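Local coordinates for protein SAM dependent methyltransferase (PDB 3DH0) that binds S-adenosylmethionine in a Rossmann-like fold and probably acts as a methyltransferase, its acceptor substrate being unspecified, at residues L126-L129 / K130-K134; P18-L21 / E22-D25; F114-H117 / E118-E121; E157-S160 / E161-G165. All coordinates share one frame; numbering follows the deposited sequence.

Contact 1: L126-L129 / K130-K134; sequences LEEL and KRVAK
Glu128 and Arg131, three residues apart on helix 122-132, form a salt bridge in which two guanidinium nitrogens converge on a single carboxylate oxygen. Arg131 NH2 lies 2.9 Å from Glu128 OE2, nearly in line with the C-O bond, while Arg131 NE donates to the same Glu128 OE2 at 3.2 Å and from the same face of the carboxylate. The grip is side-on, through NE and one terminal nitrogen, and both bonds fall on one oxygen; the carboxylate and guanidinium planes are 59° apart. Glu128 OE2 also accepts from Ile100 N, while Arg131 NH1 forms a salt bridge with Asp104 and NH2 a hydrogen bond to the carbonyl of Leu102; these bonds tie helix 122-132 to the loop before strand 107-113.

A second salt bridge, Glu127 with Lys130, runs side by side with the ammonium near both oxygens: Lys130 NZ is 2.7 Å from Glu127 OE1. The lysine chain stays stretched until its last torsion bends (chi4 82°) and brings NZ to the carboxylate.

Backbone bonding is helical, with Lys130 N donating to Leu126 O at 3.2 Å. On the inner side, Leu129 CD2 approaches Val132 CG2 at 4.4 Å, and Leu129 packs on Ile110 and Met112 of strand 107-113. These i to i+3 ion pairs belong to the end of the crossover helix linking parallel strands 107-113 and 137-144, a beta-alpha-beta unit of the class I methyltransferase fold.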
loop_
_atom_site.group_PDB
_atom_site.type_symbol
_atom_site.label_atom_id
_atom_site.label_comp_id
_atom_site.label_asym_id
_atom_site.label_seq_id
_atom_site.Cartn_x
_atom_site.Cartn_y
_atom_site.Cartn_z
ATOM N N LEU A 126 -4.226 -8.002 9.232
ATOM C CA LEU A 126 -2.800 -8.244 9.428
ATOM C C LEU A 126 -2.481 -9.738 9.439
ATOM O O LEU A 126 -1.438 -10.151 8.943
ATOM C CB LEU A 126 -2.339 -7.628 10.744
ATOM C CG LEU A 126 -1.941 -6.156 10.721
ATOM C CD1 LEU A 126 -0.717 -5.957 9.841
ATOM C CD2 LEU A 126 -3.095 -5.335 10.208
ATOM N N GLU A 127 -3.368 -10.546 10.015
ATOM C CA GLU A 127 -3.132 -11.981 10.058
ATOM C C GLU A 127 -3.198 -12.528 8.646
ATOM O O GLU A 127 -2.343 -13.319 8.227
ATOM C CB GLU A 127 -4.171 -12.686 10.927
ATOM C CG GLU A 127 -4.139 -12.251 12.366
ATOM C CD GLU A 127 -2.748 -12.358 13.001
ATOM O OE1 GLU A 127 -2.195 -13.479 13.056
ATOM O OE2 GLU A 127 -2.215 -11.314 13.450
ATOM N N GLU A 128 -4.212 -12.092 7.906
ATOM C CA GLU A 128 -4.373 -12.539 6.529
ATOM C C GLU A 128 -3.121 -12.138 5.739
ATOM O O GLU A 128 -2.643 -12.891 4.892
ATOM C CB GLU A 128 -5.630 -11.903 5.930
ATOM C CG GLU A 128 -5.954 -12.292 4.493
ATOM C CD GLU A 128 -6.174 -13.792 4.282
ATOM O OE1 GLU A 128 -6.592 -14.496 5.228
ATOM O OE2 GLU A 128 -5.947 -14.265 3.153
ATOM N N LEU A 129 -2.584 -10.959 6.048
ATOM C CA LEU A 129 -1.397 -10.462 5.367
ATOM C C LEU A 129 -0.153 -11.345 5.510
ATOM O O LEU A 129 0.580 -11.540 4.544
ATOM C CB LEU A 129 -1.069 -9.052 5.853
ATOM C CG LEU A 129 -1.367 -7.875 4.914
ATOM C CD1 LEU A 129 -0.946 -6.609 5.604
ATOM C CD2 LEU A 129 -0.623 -8.013 3.593
ATOM N N LYS A 130 0.091 -11.858 6.717
ATOM C CA LYS A 130 1.251 -12.713 6.977
ATOM C C LYS A 130 1.166 -13.992 6.156
ATOM O O LYS A 130 2.170 -14.515 5.679
ATOM C CB LYS A 130 1.323 -13.119 8.446
ATOM C CG LYS A 130 1.222 -12.019 9.475
ATOM C CD LYS A 130 1.938 -12.485 10.740
ATOM C CE LYS A 130 1.437 -11.813 12.014
ATOM N NZ LYS A 130 0.213 -12.446 12.554
ATOM N N ARG A 131 -0.050 -14.499 6.012
ATOM C CA ARG A 131 -0.271 -15.720 5.264
ATOM C C ARG A 131 0.272 -15.598 3.848
ATOM O O ARG A 131 1.100 -16.413 3.427
ATOM C CB ARG A 131 -1.768 -16.062 5.226
ATOM C CG ARG A 131 -2.054 -17.399 4.575
ATOM C CD ARG A 131 -3.531 -17.710 4.529
ATOM N NE ARG A 131 -4.235 -16.903 3.540
ATOM C CZ ARG A 131 -3.947 -16.895 2.244
ATOM N NH1 ARG A 131 -2.965 -17.649 1.772
ATOM N NH2 ARG A 131 -4.642 -16.133 1.415
ATOM N N VAL A 132 -0.179 -14.580 3.119
ATOM C CA VAL A 132 0.273 -14.398 1.746
ATOM C C VAL A 132 1.726 -13.956 1.707
ATOM O O VAL A 132 2.406 -14.083 0.688
ATOM C CB VAL A 132 -0.602 -13.362 0.986
ATOM C CG1 VAL A 132 -2.058 -13.776 1.032
ATOM C CG2 VAL A 132 -0.416 -11.973 1.576
ATOM N N ALA A 133 2.198 -13.447 2.836
ATOM C CA ALA A 133 3.569 -12.973 2.955
ATOM C C ALA A 133 4.552 -14.118 3.168
ATOM O O ALA A 133 4.282 -15.025 3.948
ATOM C CB ALA A 133 3.667 -11.997 4.115
ATOM N N LYS A 134 5.694 -14.064 2.484
ATOM C CA LYS A 134 6.725 -15.089 2.624
ATOM C C LYS A 134 7.358 -15.010 4.013
ATOM O O LYS A 134 7.225 -14.012 4.714
ATOM C CB LYS A 134 7.806 -14.918 1.556
ATOM C CG LYS A 134 7.272 -15.028 0.152
ATOM C CD LYS A 134 8.346 -15.211 -0.898
ATOM C CE LYS A 134 7.680 -15.416 -2.249
ATOM N NZ LYS A 134 8.615 -15.584 -3.385
#

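Contact 2: P18-L21 / E22-D25; sequences PSRL and ELFD. With SAM (S-adenosylmethionine), chain C.
Arg20, whose carbonyl receives the backbone N-H of Leu23, sends its guanidinium out to the carboxylate of S-adenosylmethionine. The grip is end-on, one nitrogen for each oxygen: Arg20 NH1 donates to OXT of the ligand at 3.0 Å along a fairly straight path (161°), and Arg20 NH2 makes a weak bond to O of the ligand at 3.1 Å. The carboxylate carbon lies in the guanidinium plane, at the edge, as expected for a group held by its two terminal nitrogens. Bends at chi2 (-91°) and chi3 (-61°) turn the side chain from the 3-10 segment toward the ligand.

Next to this first shell stands Leu23, its CD2 4.3 Å from Arg20 NE and oblique to the guanidinium plane. Its backbone N bonds to Arg20 O at 2.8 Å. The same Arg20 O accepts a hydrogen bond from a water that also donates to Phe24 O, each at 2.9 Å, so one water bridges the turn while lying over the centre of one face of the Phe24 ring.

Farther out, Glu22 N bonds to Ser19 O at 3.2 Å, and the extended Glu22 side chain lies beside Ser19, with OE2 3.7 Å from Ser19 CB. Ser19 OG turns instead to Asp17. Asp25 then N-caps helix 26-33, accepting from Lys28 N. Successive i to i+3 bonds from Ser19 and Arg20 mark a 3-10 turn, here supplying an arginine to the part of the cofactor site that receives the methionine carboxylate.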
loop_
_atom_site.group_PDB
_atom_site.type_symbol
_atom_site.label_atom_id
_atom_site.label_comp_id
_atom_site.label_asym_id
_atom_site.label_seq_id
_atom_site.Cartn_x
_atom_site.Cartn_y
_atom_site.Cartn_z
ATOM N N PRO A 18 -1.690 13.637 -10.786
ATOM C CA PRO A 18 -0.231 13.739 -10.823
ATOM C C PRO A 18 0.348 14.666 -9.771
ATOM O O PRO A 18 1.545 14.623 -9.505
ATOM C CB PRO A 18 0.049 14.211 -12.246
ATOM C CG PRO A 18 -1.153 14.968 -12.601
ATOM C CD PRO A 18 -2.273 14.128 -12.045
ATOM N N SER A 19 -0.495 15.479 -9.146
ATOM C CA SER A 19 -0.020 16.404 -8.123
ATOM C C SER A 19 0.222 15.734 -6.774
ATOM O O SER A 19 0.656 16.396 -5.822
ATOM C CB SER A 19 -1.017 17.539 -7.939
ATOM O OG SER A 19 -2.231 17.054 -7.420
ATOM N N ARG A 20 -0.078 14.434 -6.695
ATOM C CA ARG A 20 0.109 13.659 -5.469
ATOM C C ARG A 20 1.606 13.510 -5.272
ATOM O O ARG A 20 2.078 13.237 -4.173
ATOM C CB ARG A 20 -0.502 12.248 -5.587
ATOM C CG ARG A 20 -1.997 12.153 -5.883
ATOM C CD ARG A 20 -2.883 12.093 -4.637
ATOM N NE ARG A 20 -2.668 10.951 -3.728
ATOM C CZ ARG A 20 -2.862 9.661 -4.014
ATOM N NH1 ARG A 20 -3.276 9.277 -5.212
ATOM N NH2 ARG A 20 -2.683 8.751 -3.070
ATOM N N LEU A 21 2.354 13.677 -6.352
ATOM C CA LEU A 21 3.792 13.542 -6.276
ATOM C C LEU A 21 4.368 14.536 -5.286
ATOM O O LEU A 21 5.441 14.325 -4.736
ATOM C CB LEU A 21 4.390 13.750 -7.655
ATOM C CG LEU A 21 3.840 12.698 -8.611
ATOM C CD1 LEU A 21 4.155 13.096 -10.030
ATOM C CD2 LEU A 21 4.427 11.333 -8.267
ATOM N N GLU A 22 3.643 15.621 -5.061
ATOM C CA GLU A 22 4.081 16.648 -4.129
ATOM C C GLU A 22 4.118 16.132 -2.694
ATOM O O GLU A 22 4.613 16.809 -1.796
ATOM C CB GLU A 22 3.151 17.853 -4.232
ATOM C CG GLU A 22 3.314 18.634 -5.526
ATOM C CD GLU A 22 2.059 19.392 -5.908
ATOM O OE1 GLU A 22 1.241 19.661 -5.000
ATOM O OE2 GLU A 22 1.896 19.718 -7.112
ATOM N N LEU A 23 3.588 14.931 -2.477
ATOM C CA LEU A 23 3.562 14.352 -1.139
ATOM C C LEU A 23 4.898 13.726 -0.817
ATOM O O LEU A 23 5.434 13.903 0.280
ATOM C CB LEU A 23 2.457 13.298 -1.030
ATOM C CG LEU A 23 1.018 13.801 -0.901
ATOM C CD1 LEU A 23 0.670 14.687 -2.079
ATOM C CD2 LEU A 23 0.079 12.616 -0.830
ATOM N N PHE A 24 5.422 12.987 -1.789
ATOM C CA PHE A 24 6.711 12.312 -1.666
ATOM C C PHE A 24 7.069 11.665 -2.989
ATOM O O PHE A 24 6.192 11.348 -3.787
ATOM C CB PHE A 24 6.667 11.249 -0.563
ATOM C CG PHE A 24 5.736 10.114 -0.844
ATOM C CD1 PHE A 24 6.157 9.020 -1.602
ATOM C CD2 PHE A 24 4.440 10.129 -0.338
ATOM C CE1 PHE A 24 5.304 7.954 -1.849
ATOM C CE2 PHE A 24 3.567 9.065 -0.577
ATOM C CZ PHE A 24 3.999 7.969 -1.336
ATOM N N ASP A 25 8.363 11.489 -3.227
ATOM C CA ASP A 25 8.836 10.865 -4.461
ATOM C C ASP A 25 8.560 9.362 -4.373
ATOM O O ASP A 25 9.083 8.677 -3.495
ATOM C CB ASP A 25 10.336 11.102 -4.631
ATOM C CG ASP A 25 10.827 10.690 -5.983
ATOM O OD1 ASP A 25 11.203 11.585 -6.769
ATOM O OD2 ASP A 25 10.823 9.479 -6.273
HETATM N N SAM C . -3.263 3.963 -2.422
HETATM C CA SAM C . -4.041 4.659 -3.493
HETATM C C SAM C . -3.176 5.679 -4.196
HETATM O O SAM C . -2.010 5.819 -3.827
HETATM O OXT SAM C . -3.744 6.325 -5.137
HETATM C CB SAM C . -5.255 5.350 -2.881
HETATM C CG SAM C . -5.907 4.431 -1.931
HETATM S SD SAM C . -7.387 4.944 -1.017
HETATM C CE SAM C . -6.736 6.156 0.134
HETATM C "C5'" SAM C . -7.684 3.518 -0.083
HETATM C "C4'" SAM C . -8.264 2.342 -0.841
HETATM O "O4'" SAM C . -8.335 1.298 0.123
HETATM C "C3'" SAM C . -9.743 2.537 -1.229
HETATM O "O3'" SAM C . -9.739 2.625 -2.683
HETATM C "C2'" SAM C . -10.458 1.264 -0.821
HETATM O "O2'" SAM C . -11.364 0.665 -1.723
HETATM C "C1'" SAM C . -9.263 0.395 -0.319
HETATM N N9 SAM C . -9.507 -0.496 0.799
HETATM C C8 SAM C . -10.168 -0.278 1.991
HETATM N N7 SAM C . -10.172 -1.314 2.770
HETATM C C5 SAM C . -9.473 -2.286 2.056
HETATM C C6 SAM C . -9.118 -3.634 2.351
HETATM N N6 SAM C . -9.468 -4.226 3.514
HETATM N N1 SAM C . -8.394 -4.348 1.404
HETATM C C2 SAM C . -8.066 -3.717 0.252
HETATM N N3 SAM C . -8.347 -2.462 -0.116
HETATM C C4 SAM C . -9.055 -1.795 0.837
HETATM O O HOH W 1 3.411 10.717 -4.195
#

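Contact 3: F114-H117 / E118-E121; sequences FTFH and ELSE. With SAM (S-adenosylmethionine), chain C.
His117 bends its imidazole back over the chain, so that the backbone N of Glu118 lies over one ring face, 3.5 Å from His117 CG. This follows in part from the first torsion, which puts CG between the backbone N and the carbonyl carbon (chi1 69°). The ring then runs alongside the Glu118 side chain, with the ring and carboxylate planes 81° apart, and His117 ND1 bonds to Asp143.

The turn beneath is closed by Glu118 N to Thr115 O at 2.9 Å and by Leu119 N to Phe116 O at 3.1 Å. Leu119 CD1 meets Phe116 CD1 at 3.7 Å, the two side chains crossing at about a right angle. Leu119 CD2, the other branch, comes 3.4 Å from N6 of the S-adenosylmethionine adenine.

Thr115 OG1 makes a weak bond to the ribose O4'. The extended Glu118 chain carries its carboxylate to the ligand, OE2 lying 3.2 Å from C5' and OE1 accepting from Phe7 N. Phe114 O is 3.0 Å from the methyl carbon CE. Oxygens of Phe114 and Glu118 lie on the side of carbons bonded to the sulfonium, where they would probably be attracted by its positive charge.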
loop_
_atom_site.group_PDB
_atom_site.type_symbol
_atom_site.label_atom_id
_atom_site.label_comp_id
_atom_site.label_asym_id
_atom_site.label_seq_id
_atom_site.Cartn_x
_atom_site.Cartn_y
_atom_site.Cartn_z
ATOM N N PHE A 114 -1.717 4.933 2.191
ATOM C CA PHE A 114 -2.929 5.626 2.621
ATOM C C PHE A 114 -4.151 4.725 2.750
ATOM O O PHE A 114 -5.284 5.187 2.613
ATOM C CB PHE A 114 -3.266 6.771 1.659
ATOM C CG PHE A 114 -2.160 7.767 1.496
ATOM C CD1 PHE A 114 -1.386 7.780 0.336
ATOM C CD2 PHE A 114 -1.886 8.687 2.505
ATOM C CE1 PHE A 114 -0.361 8.689 0.180
ATOM C CE2 PHE A 114 -0.863 9.604 2.364
ATOM C CZ PHE A 114 -0.093 9.611 1.195
ATOM N N THR A 115 -3.937 3.450 3.029
ATOM C CA THR A 115 -5.067 2.557 3.143
ATOM C C THR A 115 -5.232 1.912 4.522
ATOM O O THR A 115 -6.309 1.416 4.850
ATOM C CB THR A 115 -5.016 1.477 1.996
ATOM O OG1 THR A 115 -5.867 0.360 2.307
ATOM C CG2 THR A 115 -3.606 0.996 1.789
ATOM N N PHE A 116 -4.192 1.942 5.346
ATOM C CA PHE A 116 -4.278 1.323 6.664
ATOM C C PHE A 116 -5.429 1.841 7.528
ATOM O O PHE A 116 -6.174 1.056 8.112
ATOM C CB PHE A 116 -2.974 1.507 7.419
ATOM C CG PHE A 116 -2.861 0.649 8.643
ATOM C CD1 PHE A 116 -2.563 -0.707 8.535
ATOM C CD2 PHE A 116 -3.057 1.194 9.905
ATOM C CE1 PHE A 116 -2.461 -1.510 9.669
ATOM C CE2 PHE A 116 -2.960 0.407 11.044
ATOM C CZ PHE A 116 -2.661 -0.952 10.929
ATOM N N HIS A 117 -5.572 3.158 7.621
ATOM C CA HIS A 117 -6.641 3.746 8.427
ATOM C C HIS A 117 -8.043 3.442 7.877
ATOM O O HIS A 117 -9.040 3.805 8.493
ATOM C CB HIS A 117 -6.472 5.266 8.511
ATOM C CG HIS A 117 -6.713 5.960 7.210
ATOM N ND1 HIS A 117 -5.813 5.917 6.166
ATOM C CD2 HIS A 117 -7.797 6.632 6.746
ATOM C CE1 HIS A 117 -6.333 6.526 5.115
ATOM N NE2 HIS A 117 -7.537 6.966 5.441
ATOM N N GLU A 118 -8.120 2.790 6.719
ATOM C CA GLU A 118 -9.408 2.455 6.111
ATOM C C GLU A 118 -9.860 1.013 6.387
ATOM O O GLU A 118 -10.972 0.619 6.033
ATOM C CB GLU A 118 -9.348 2.669 4.597
ATOM C CG GLU A 118 -9.819 4.016 4.149
ATOM C CD GLU A 118 -10.030 4.082 2.654
ATOM O OE1 GLU A 118 -10.686 3.180 2.105
ATOM O OE2 GLU A 118 -9.547 5.045 2.026
ATOM N N LEU A 119 -8.993 0.228 7.013
ATOM C CA LEU A 119 -9.302 -1.163 7.314
ATOM C C LEU A 119 -10.359 -1.355 8.409
ATOM O O LEU A 119 -10.197 -0.858 9.526
ATOM C CB LEU A 119 -8.017 -1.886 7.732
ATOM C CG LEU A 119 -6.849 -1.868 6.740
ATOM C CD1 LEU A 119 -5.593 -2.455 7.371
ATOM C CD2 LEU A 119 -7.247 -2.648 5.502
ATOM N N SER A 120 -11.431 -2.080 8.095
ATOM C CA SER A 120 -12.476 -2.353 9.083
ATOM C C SER A 120 -11.874 -3.039 10.315
ATOM O O SER A 120 -12.009 -2.563 11.438
ATOM C CB SER A 120 -13.558 -3.258 8.489
ATOM O OG SER A 120 -14.333 -2.568 7.520
ATOM N N GLU A 121 -11.208 -4.165 10.103
ATOM C CA GLU A 121 -10.606 -4.884 11.211
ATOM C C GLU A 121 -9.122 -5.129 10.983
ATOM O O GLU A 121 -8.705 -6.196 10.519
ATOM C CB GLU A 121 -11.353 -6.191 11.424
ATOM C CG GLU A 121 -12.807 -5.955 11.814
ATOM C CD GLU A 121 -13.720 -7.093 11.404
ATOM O OE1 GLU A 121 -13.911 -7.292 10.175
ATOM O OE2 GLU A 121 -14.237 -7.786 12.317
HETATM N N SAM C . -3.263 3.963 -2.422
HETATM C CA SAM C . -4.041 4.659 -3.493
HETATM C C SAM C . -3.176 5.679 -4.196
HETATM O O SAM C . -2.010 5.819 -3.827
HETATM O OXT SAM C . -3.744 6.325 -5.137
HETATM C CB SAM C . -5.255 5.350 -2.881
HETATM C CG SAM C . -5.907 4.431 -1.931
HETATM S SD SAM C . -7.387 4.944 -1.017
HETATM C CE SAM C . -6.736 6.156 0.134
HETATM C "C5'" SAM C . -7.684 3.518 -0.083
HETATM C "C4'" SAM C . -8.264 2.342 -0.841
HETATM O "O4'" SAM C . -8.335 1.298 0.123
HETATM C "C3'" SAM C . -9.743 2.537 -1.229
HETATM O "O3'" SAM C . -9.739 2.625 -2.683
HETATM C "C2'" SAM C . -10.458 1.264 -0.821
HETATM O "O2'" SAM C . -11.364 0.665 -1.723
HETATM C "C1'" SAM C . -9.263 0.395 -0.319
HETATM N N9 SAM C . -9.507 -0.496 0.799
HETATM C C8 SAM C . -10.168 -0.278 1.991
HETATM N N7 SAM C . -10.172 -1.314 2.770
HETATM C C5 SAM C . -9.473 -2.286 2.056
HETATM C C6 SAM C . -9.118 -3.634 2.351
HETATM N N6 SAM C . -9.468 -4.226 3.514
HETATM N N1 SAM C . -8.394 -4.348 1.404
HETATM C C2 SAM C . -8.066 -3.717 0.252
HETATM N N3 SAM C . -8.347 -2.462 -0.116
HETATM C C4 SAM C . -9.055 -1.795 0.837
#

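Contact 4: E157-S160 / E161-G165; sequences EVYS and EWEVG
Ser160 presents OG at the edge of the Trp162 ring, close to its plane, while Glu161 CG lies 3.7 Å above the centre of one face. With Trp162 CG anti to its own carbonyl carbon, the indole brings CE3 to Ser160 OG. The Tyr159 ring is approached differently: Val164 CG2 and Glu163 CB both come to it obliquely, and Val164 CG2 touches Tyr159 CB at 3.4 Å. Tyr159 and Val164 cross at about a right angle, whereas the ring plane stands 88° from the Glu163 carboxylate. Beyond the segments, Tyr159 meets the Phe116 ring and packs on His117, joining the loop ahead of helix 161-170 to the loop after strand 107-113.

The polar centre is a capping box. Glu163 reaches back so that OE1 receives the backbone N-H of Ser160, modelled as a very short bond whose exact length is doubtful. Ser160 OG donates to the same Glu163 OE1 at 2.6 Å, coming to the anti side of the carboxylate and 28° out of its plane. In return Ser160 OG accepts from Glu163 N in a weak but straight bond of 3.3 Å (168°). The first full helical turn follows, Val164 N donating to Ser160 O at 3.1 Å.

Hydroxyl and carboxylate therefore share the work of the N-cap: Ser160 OG weakly accepts an N-H of the first turn, and Glu163 OE1 collects two donors from Ser160. A carboxylate at this helix end would probably also interact favourably with the helix dipole.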
loop_
_atom_site.group_PDB
_atom_site.type_symbol
_atom_site.label_atom_id
_atom_site.label_comp_id
_atom_site.label_asym_id
_atom_site.label_seq_id
_atom_site.Cartn_x
_atom_site.Cartn_y
_atom_site.Cartn_z
ATOM N N GLU A 157 -9.902 11.142 11.254
ATOM C CA GLU A 157 -10.113 10.135 10.234
ATOM C C GLU A 157 -8.865 9.280 9.991
ATOM O O GLU A 157 -8.900 8.322 9.225
ATOM C CB GLU A 157 -10.543 10.815 8.931
ATOM C CG GLU A 157 -11.949 11.405 8.949
ATOM C CD GLU A 157 -12.791 10.910 7.765
ATOM O OE1 GLU A 157 -12.261 10.914 6.621
ATOM O OE2 GLU A 157 -13.979 10.528 7.968
ATOM N N VAL A 158 -7.769 9.600 10.661
ATOM C CA VAL A 158 -6.537 8.859 10.453
ATOM C C VAL A 158 -5.899 8.441 11.769
ATOM O O VAL A 158 -6.287 8.922 12.833
ATOM C CB VAL A 158 -5.513 9.723 9.669
ATOM C CG1 VAL A 158 -4.979 10.850 10.557
ATOM C CG2 VAL A 158 -4.371 8.861 9.175
ATOM N N TYR A 159 -4.930 7.528 11.682
ATOM C CA TYR A 159 -4.176 7.061 12.843
ATOM C C TYR A 159 -2.914 7.908 12.883
ATOM O O TYR A 159 -2.563 8.572 11.907
ATOM C CB TYR A 159 -3.700 5.615 12.675
ATOM C CG TYR A 159 -4.738 4.520 12.689
ATOM C CD1 TYR A 159 -4.963 3.744 11.557
ATOM C CD2 TYR A 159 -5.442 4.211 13.846
ATOM C CE1 TYR A 159 -5.857 2.686 11.576
ATOM C CE2 TYR A 159 -6.342 3.153 13.876
ATOM C CZ TYR A 159 -6.542 2.395 12.739
ATOM O OH TYR A 159 -7.421 1.345 12.762
ATOM N N SER A 160 -2.218 7.865 14.005
ATOM C CA SER A 160 -0.964 8.583 14.129
ATOM C C SER A 160 0.093 7.480 14.109
ATOM O O SER A 160 -0.197 6.338 14.480
ATOM C CB SER A 160 -0.887 9.320 15.465
ATOM O OG SER A 160 -0.657 8.405 16.527
ATOM N N GLU A 161 1.309 7.813 13.682
ATOM C CA GLU A 161 2.398 6.839 13.640
ATOM C C GLU A 161 2.453 6.067 14.951
ATOM O O GLU A 161 2.814 4.897 14.996
ATOM C CB GLU A 161 3.731 7.549 13.443
ATOM C CG GLU A 161 4.008 8.595 14.503
ATOM C CD GLU A 161 3.809 10.020 13.994
ATOM O OE1 GLU A 161 2.714 10.309 13.449
ATOM O OE2 GLU A 161 4.753 10.846 14.150
ATOM N N TRP A 162 2.087 6.735 16.026
ATOM C CA TRP A 162 2.122 6.108 17.323
ATOM C C TRP A 162 1.151 4.927 17.383
ATOM O O TRP A 162 1.567 3.797 17.626
ATOM C CB TRP A 162 1.834 7.183 18.375
ATOM C CG TRP A 162 2.844 8.325 18.288
ATOM C CD1 TRP A 162 4.180 8.251 18.576
ATOM C CD2 TRP A 162 2.610 9.678 17.828
ATOM N NE1 TRP A 162 4.792 9.461 18.329
ATOM C CE2 TRP A 162 3.857 10.355 17.872
ATOM C CE3 TRP A 162 1.470 10.382 17.390
ATOM C CZ2 TRP A 162 4.000 11.718 17.487
ATOM C CZ3 TRP A 162 1.612 11.749 17.005
ATOM C CH2 TRP A 162 2.870 12.392 17.061
ATOM N N GLU A 163 -0.134 5.165 17.134
ATOM C CA GLU A 163 -1.130 4.083 17.170
ATOM C C GLU A 163 -0.786 2.938 16.212
ATOM O O GLU A 163 -0.700 1.783 16.615
ATOM C CB GLU A 163 -2.514 4.614 16.801
ATOM C CG GLU A 163 -3.101 5.606 17.768
ATOM C CD GLU A 163 -3.803 6.720 17.035
ATOM O OE1 GLU A 163 -3.101 7.430 16.285
ATOM O OE2 GLU A 163 -5.035 6.884 17.191
ATOM N N VAL A 164 -0.611 3.264 14.939
ATOM C CA VAL A 164 -0.279 2.267 13.938
ATOM C C VAL A 164 0.780 1.266 14.408
ATOM O O VAL A 164 0.509 0.074 14.510
ATOM C CB VAL A 164 0.216 2.937 12.634
ATOM C CG1 VAL A 164 0.566 1.877 11.592
ATOM C CG2 VAL A 164 -0.852 3.863 12.099
ATOM N N GLY A 165 1.984 1.752 14.689
ATOM C CA GLY A 165 3.061 0.868 15.106
ATOM C C GLY A 165 2.787 0.051 16.351
ATOM O O GLY A 165 3.540 -0.866 16.698
#

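In the fold
Contacts 2 and 3 meet at the cofactor: contact 2 holds the methionine carboxylate of S-adenosylmethionine, contact 3 lines its methyl, ribose and adenine. They also pack on each other, Leu23 CD2 lying 3.6 Å from Phe114 CZ. Contact 3 is the hub, since it also touches contact 4, where Phe116 CD2 is 3.6 Å from Tyr159 CE1, and contact 1, where Leu126 CD2 is 3.9 Å from Phe116 CE1. Contacts 1 and 2 lie on opposite sides of the chain's centre, about 17 Å apart at their nearest atoms. Side chains of Leu129 and Tyr159 remain about 9 and 11 Å from the ligand, placing contacts 1 and 4 outside the pocket's immediate wall.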